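Local coordinates for protein cytosolic IMP-GMP specific 5'-nucleotidase (Legionella pneumophila subsp. pneumophila, PDB 4OHF) that probably removes the 5'-phosphate from IMP and GMP by hydrolysis, as a magnesium-binding member of the HAD superfamily, at residues Lys342-Ala347 with Ser392-Glu397; Ile335-Ile340 with Ser400-Lys405. One frame throughout, in Å; residues are numbered along the deposited sequence.

Contact 1 of 2, residues Lys342-Ala347 with Ser392-Glu397; sequences KKIGEA and SRLLQE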
loop_
_atom_site.group_PDB
_atom_site.type_symbol
_atom_site.label_atom_id
_atom_site.label_comp_id
_atom_site.label_asym_id
_atom_site.label_seq_id
_atom_site.Cartn_x
_atom_site.Cartn_y
_atom_site.Cartn_z
ATOM N N LYS B 342 7.209 37.062 -28.268
ATOM C CA LYS B 342 7.246 38.446 -27.826
ATOM C C LYS B 342 5.924 39.109 -28.176
ATOM O O LYS B 342 5.359 39.848 -27.375
ATOM C CB LYS B 342 8.403 39.188 -28.507
ATOM C CG LYS B 342 9.784 38.662 -28.113
ATOM C CD LYS B 342 10.903 39.374 -28.869
ATOM C CE LYS B 342 12.271 38.771 -28.565
ATOM N NZ LYS B 342 13.328 39.336 -29.458
ATOM N N LYS B 343 5.438 38.826 -29.379
ATOM C CA LYS B 343 4.186 39.390 -29.868
ATOM C C LYS B 343 3.067 39.003 -28.919
ATOM O O LYS B 343 2.208 39.822 -28.585
ATOM C CB LYS B 343 3.875 38.854 -31.267
ATOM C CG LYS B 343 2.937 39.732 -32.084
ATOM C CD LYS B 343 3.632 41.027 -32.489
ATOM C CE LYS B 343 4.875 40.731 -33.330
ATOM N NZ LYS B 343 4.531 39.910 -34.526
ATOM N N ILE B 344 3.090 37.747 -28.485
ATOM C CA ILE B 344 2.082 37.245 -27.566
ATOM C C ILE B 344 2.207 37.921 -26.198
ATOM O O ILE B 344 1.215 38.116 -25.501
ATOM C CB ILE B 344 2.195 35.719 -27.428
ATOM C CG1 ILE B 344 1.943 35.078 -28.798
ATOM C CG2 ILE B 344 1.191 35.209 -26.403
ATOM C CD1 ILE B 344 1.944 33.545 -28.811
ATOM N N GLY B 345 3.423 38.298 -25.827
ATOM C CA GLY B 345 3.623 38.965 -24.554
ATOM C C GLY B 345 3.055 40.376 -24.544
ATOM O O GLY B 345 2.345 40.758 -23.611
ATOM N N GLU B 346 3.367 41.157 -25.579
ATOM C CA GLU B 346 2.874 42.532 -25.687
ATOM C C GLU B 346 1.353 42.537 -25.747
ATOM O O GLU B 346 0.706 43.440 -25.224
ATOM C CB GLU B 346 3.415 43.215 -26.951
ATOM C CG GLU B 346 4.933 43.373 -27.005
ATOM C CD GLU B 346 5.454 43.746 -28.406
ATOM O OE1 GLU B 346 6.693 43.744 -28.600
ATOM O OE2 GLU B 346 4.628 44.031 -29.311
ATOM N N ALA B 347 0.792 41.521 -26.398
ATOM C CA ALA B 347 -0.647 41.390 -26.561
ATOM C C ALA B 347 -1.325 41.005 -25.260
ATOM O O ALA B 347 -2.432 41.449 -24.975
ATOM C CB ALA B 347 -0.956 40.354 -27.631
ATOM N N SER B 392 -5.548 34.885 -29.845
ATOM C CA SER B 392 -5.965 33.527 -30.181
ATOM C C SER B 392 -5.290 33.070 -31.469
ATOM O O SER B 392 -4.930 31.890 -31.624
ATOM C CB SER B 392 -7.489 33.474 -30.326
ATOM O OG SER B 392 -7.963 32.150 -30.173
ATOM N N ARG B 393 -5.117 34.020 -32.386
ATOM C CA ARG B 393 -4.477 33.754 -33.667
ATOM C C ARG B 393 -2.965 33.669 -33.470
ATOM O O ARG B 393 -2.328 32.748 -33.984
ATOM C CB ARG B 393 -4.849 34.846 -34.685
ATOM C CG ARG B 393 -6.359 35.082 -34.761
ATOM C CD ARG B 393 -6.929 35.000 -36.167
ATOM N NE ARG B 393 -7.217 36.320 -36.711
ATOM C CZ ARG B 393 -8.344 36.644 -37.337
ATOM N NH1 ARG B 393 -9.303 35.744 -37.506
ATOM N NH2 ARG B 393 -8.517 37.877 -37.786
ATOM N N LEU B 394 -2.388 34.609 -32.725
ATOM C CA LEU B 394 -0.952 34.570 -32.455
ATOM C C LEU B 394 -0.582 33.233 -31.814
ATOM O O LEU B 394 0.463 32.672 -32.117
ATOM C CB LEU B 394 -0.539 35.712 -31.526
ATOM C CG LEU B 394 -0.287 37.075 -32.172
ATOM C CD1 LEU B 394 -0.061 38.113 -31.097
ATOM C CD2 LEU B 394 0.925 36.995 -33.086
ATOM N N LEU B 395 -1.438 32.720 -30.933
ATOM C CA LEU B 395 -1.172 31.440 -30.293
ATOM C C LEU B 395 -1.117 30.318 -31.334
ATOM O O LEU B 395 -0.138 29.576 -31.385
ATOM C CB LEU B 395 -2.235 31.127 -29.228
ATOM C CG LEU B 395 -2.290 32.022 -27.974
ATOM C CD1 LEU B 395 -3.477 31.617 -27.102
ATOM C CD2 LEU B 395 -0.994 31.927 -27.192
ATOM N N GLN B 396 -2.164 30.190 -32.153
ATOM C CA GLN B 396 -2.221 29.169 -33.211
ATOM C C GLN B 396 -0.926 29.211 -34.030
ATOM O O GLN B 396 -0.395 28.189 -34.458
ATOM C CB GLN B 396 -3.423 29.425 -34.135
ATOM C CG GLN B 396 -3.254 28.847 -35.547
ATOM C CD GLN B 396 -4.253 29.402 -36.577
ATOM O OE1 GLN B 396 -4.419 30.622 -36.722
ATOM N NE2 GLN B 396 -4.906 28.499 -37.308
ATOM N N GLU B 397 -0.431 30.422 -34.243
ATOM C CA GLU B 397 0.796 30.653 -34.988
ATOM C C GLU B 397 1.995 30.112 -34.211
ATOM O O GLU B 397 2.942 29.559 -34.792
ATOM C CB GLU B 397 0.961 32.144 -35.212
ATOM C CG GLU B 397 2.273 32.543 -35.802
ATOM C CD GLU B 397 2.077 33.437 -36.986
ATOM O OE1 GLU B 397 1.678 34.615 -36.789
ATOM O OE2 GLU B 397 2.302 32.941 -38.118
#
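L394 reaches across with its isopropyl end and lays both methyls against the first carbons of the K343 side chain. CG of K343 is 3.5 Å from CD2 of L394 and as near to CD1, and the two side chains cross at about a right angle, so the lysine presents its aliphatic root to the leucine fork. That placement follows from a first torsion that sets CG of K343 anti to the backbone N (chi1 -157°), while the rest of the chain is bent. I344 takes the other part of the same leucine: its CG1 slides past CB of L394 at 3.7 Å, the two side chains running in opposite directions. Its terminal CD1 then goes on to CD2 of L395, also at 3.7 Å, where the side chains cross at about a right angle. One turn further along, CB of A347 lies 4.2 Å from CD1 of L394.

The axes of segments 342-347 and 392-397 come to 9.7 Å and run nearly antiparallel, at 159°. The segments belong to helices 338-367 and 374-399, which form the two arms of a long helical hairpin, and I344 and A347 also pack on Q398, Q390 and I391 of the second arm.

Between the segments the cohesion is thus carried by aliphatic carbon. The charged ends come no closer than NZ of K343 and OE1 of E397, 6.4 Å apart, so any attraction between them would be a diffuse, longer-range supplement to a seam held by hydrocarbon packing.

Contact 2 of 2, residues Ile335-Ile340 with Ser400-Lys405; sequences IRALPI and SFYNPK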
loop_
_atom_site.group_PDB
_atom_site.type_symbol
_atom_site.label_atom_id
_atom_site.label_comp_id
_atom_site.label_asym_id
_atom_site.label_seq_id
_atom_site.Cartn_x
_atom_site.Cartn_y
_atom_site.Cartn_z
ATOM N N ILE B 335 13.529 29.396 -30.206
ATOM C CA ILE B 335 14.252 30.488 -30.829
ATOM C C ILE B 335 13.518 30.931 -32.094
ATOM O O ILE B 335 13.396 32.117 -32.377
ATOM C CB ILE B 335 15.665 30.050 -31.224
ATOM C CG1 ILE B 335 16.407 29.525 -29.995
ATOM C CG2 ILE B 335 16.400 31.213 -31.882
ATOM C CD1 ILE B 335 17.832 29.083 -30.263
ATOM N N ARG B 336 13.043 29.961 -32.864
ATOM C CA ARG B 336 12.318 30.242 -34.095
ATOM C C ARG B 336 10.961 30.835 -33.789
ATOM O O ARG B 336 10.277 31.333 -34.682
ATOM C CB ARG B 336 12.131 28.959 -34.895
ATOM C CG ARG B 336 13.057 28.825 -36.099
ATOM C CD ARG B 336 13.436 27.368 -36.318
ATOM N NE ARG B 336 12.342 26.474 -35.955
ATOM C CZ ARG B 336 12.491 25.193 -35.625
ATOM N NH1 ARG B 336 13.703 24.635 -35.611
ATOM N NH2 ARG B 336 11.425 24.470 -35.290
ATOM N N ALA B 337 10.571 30.790 -32.523
ATOM C CA ALA B 337 9.265 31.284 -32.132
ATOM C C ALA B 337 9.376 32.565 -31.334
ATOM O O ALA B 337 8.357 33.175 -30.970
ATOM C CB ALA B 337 8.522 30.211 -31.327
ATOM N N LEU B 338 10.609 32.980 -31.073
ATOM C CA LEU B 338 10.837 34.195 -30.303
ATOM C C LEU B 338 9.995 35.379 -30.753
ATOM O O LEU B 338 9.160 35.871 -30.004
ATOM C CB LEU B 338 12.314 34.578 -30.326
ATOM C CG LEU B 338 13.105 34.196 -29.065
ATOM C CD1 LEU B 338 14.488 34.823 -29.163
ATOM C CD2 LEU B 338 12.406 34.695 -27.804
ATOM N N PRO B 339 10.185 35.843 -31.988
ATOM C CA PRO B 339 9.367 36.981 -32.392
ATOM C C PRO B 339 7.877 36.818 -32.075
ATOM O O PRO B 339 7.234 37.779 -31.653
ATOM C CB PRO B 339 9.663 37.104 -33.886
ATOM C CG PRO B 339 10.026 35.707 -34.288
ATOM C CD PRO B 339 10.863 35.234 -33.147
ATOM N N ILE B 340 7.318 35.624 -32.262
ATOM C CA ILE B 340 5.905 35.430 -31.952
ATOM C C ILE B 340 5.676 35.425 -30.436
ATOM O O ILE B 340 4.676 35.953 -29.950
ATOM C CB ILE B 340 5.352 34.106 -32.543
ATOM C CG1 ILE B 340 5.219 34.213 -34.063
ATOM C CG2 ILE B 340 3.975 33.813 -31.970
ATOM C CD1 ILE B 340 4.041 35.086 -34.526
ATOM N N SER B 400 2.634 26.218 -34.532
ATOM C CA SER B 400 3.284 25.684 -35.717
ATOM C C SER B 400 4.803 25.488 -35.563
ATOM O O SER B 400 5.424 24.849 -36.422
ATOM C CB SER B 400 3.005 26.587 -36.920
ATOM O OG SER B 400 3.484 27.902 -36.697
ATOM N N PHE B 401 5.395 26.036 -34.494
ATOM C CA PHE B 401 6.834 25.881 -34.248
ATOM C C PHE B 401 7.166 24.600 -33.470
ATOM O O PHE B 401 8.324 24.208 -33.370
ATOM C CB PHE B 401 7.399 27.074 -33.472
ATOM C CG PHE B 401 7.405 28.360 -34.243
ATOM C CD1 PHE B 401 6.315 29.230 -34.184
ATOM C CD2 PHE B 401 8.485 28.693 -35.056
ATOM C CE1 PHE B 401 6.312 30.416 -34.932
ATOM C CE2 PHE B 401 8.482 29.870 -35.803
ATOM C CZ PHE B 401 7.404 30.731 -35.743
ATOM N N TYR B 402 6.143 23.951 -32.929
ATOM C CA TYR B 402 6.340 22.737 -32.158
ATOM C C TYR B 402 5.486 21.614 -32.718
ATOM O O TYR B 402 4.643 21.843 -33.583
ATOM C CB TYR B 402 5.966 22.989 -30.695
ATOM C CG TYR B 402 6.636 24.213 -30.111
ATOM C CD1 TYR B 402 7.997 24.207 -29.817
ATOM C CD2 TYR B 402 5.912 25.376 -29.858
ATOM C CE1 TYR B 402 8.625 25.318 -29.280
ATOM C CE2 TYR B 402 6.538 26.511 -29.319
ATOM C CZ TYR B 402 7.902 26.467 -29.029
ATOM O OH TYR B 402 8.545 27.550 -28.468
ATOM N N ASN B 403 5.716 20.406 -32.215
ATOM C CA ASN B 403 4.982 19.224 -32.629
ATOM C C ASN B 403 3.477 19.533 -32.681
ATOM O O ASN B 403 2.873 19.900 -31.671
ATOM C CB ASN B 403 5.286 18.090 -31.641
ATOM C CG ASN B 403 4.481 16.847 -31.922
ATOM O OD1 ASN B 403 3.267 16.826 -31.699
ATOM N ND2 ASN B 403 5.145 15.802 -32.427
ATOM N N PRO B 404 2.854 19.403 -33.866
ATOM C CA PRO B 404 1.421 19.686 -34.014
ATOM C C PRO B 404 0.442 18.999 -33.062
ATOM O O PRO B 404 -0.540 19.610 -32.633
ATOM C CB PRO B 404 1.145 19.358 -35.492
ATOM C CG PRO B 404 2.268 18.478 -35.903
ATOM C CD PRO B 404 3.448 19.047 -35.166
ATOM N N LYS B 405 0.696 17.741 -32.722
ATOM C CA LYS B 405 -0.194 17.040 -31.816
ATOM C C LYS B 405 0.053 17.303 -30.331
ATOM O O LYS B 405 -0.896 17.385 -29.546
ATOM C CB LYS B 405 -0.100 15.527 -32.043
ATOM C CG LYS B 405 -0.643 15.035 -33.382
ATOM C CD LYS B 405 -0.356 13.535 -33.613
ATOM C CE LYS B 405 -1.190 12.623 -32.720
ATOM N NZ LYS B 405 -0.911 11.154 -32.954
#
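An aromatic ring packed over a backbone turn makes this contact, at the base of the long helical hairpin: F401 lies in the loop that leaves helix 374-399, and A337 sits in the break between helices 327-336 and 338-367. The ring of F401 offers one face to the alanine. CA of A337 stands 3.8 Å from the ring centroid and only 4° off the ring normal, a CH-pi contact almost directly over the centre. The methyl of A337 lies over the same face but toward the root of the ring, with CB 3.6 Å from CG of F401. The first torsion of F401 puts that CG anti to its own carbonyl carbon (chi1 -68°).

Two side chains add contacts on the side of the ring plane where A337 lies. CB of R336 approaches CD2 of F401 at 3.7 Å, and CG1 of I340 comes to 4.0 Å from CE1 of F401.

Helix 327-336 follows strand 319-323 of the HAD-type sheet and leads into the hairpin; the loop after helix 374-399 packs back against that junction. I340, on the first turn of helix 338-367, also packs on L394, E397 and Q398 of the returning helix.

Y402 adds a second aromatic side chain. Its OH is 3.9 Å from CB of A337, while CB of F401 lies over one face of the Y402 ring, and a weak hydrogen bond links the Y402 hydroxyl to OE2 of E341. On the backbone, the carbonyl oxygen of F401 is hydrogen-bonded to OG of S333, a further tie from the loop to helix 327-336.

Overall arrangement
The pair illustrates how a projecting hairpin can be held differently along its length and at its base. Both contacts use helix 338-367 and both are partly buried, with about 11 Å between centres; contact 1 lies farther from the centre of the chain, about 28 Å against 20 Å. Contact 1 joins helix to helix through aliphatic side chains, whereas contact 2 sets an aromatic loop against a helix break and has polar ties around it. I340 bridges them, since its CG2 is 3.7 Å from the carbonyl O of L394. Both also touch a second subunit: L463 of that chain, apparently a tag residue, packs on K342 and L338, and its I459 packs on I335.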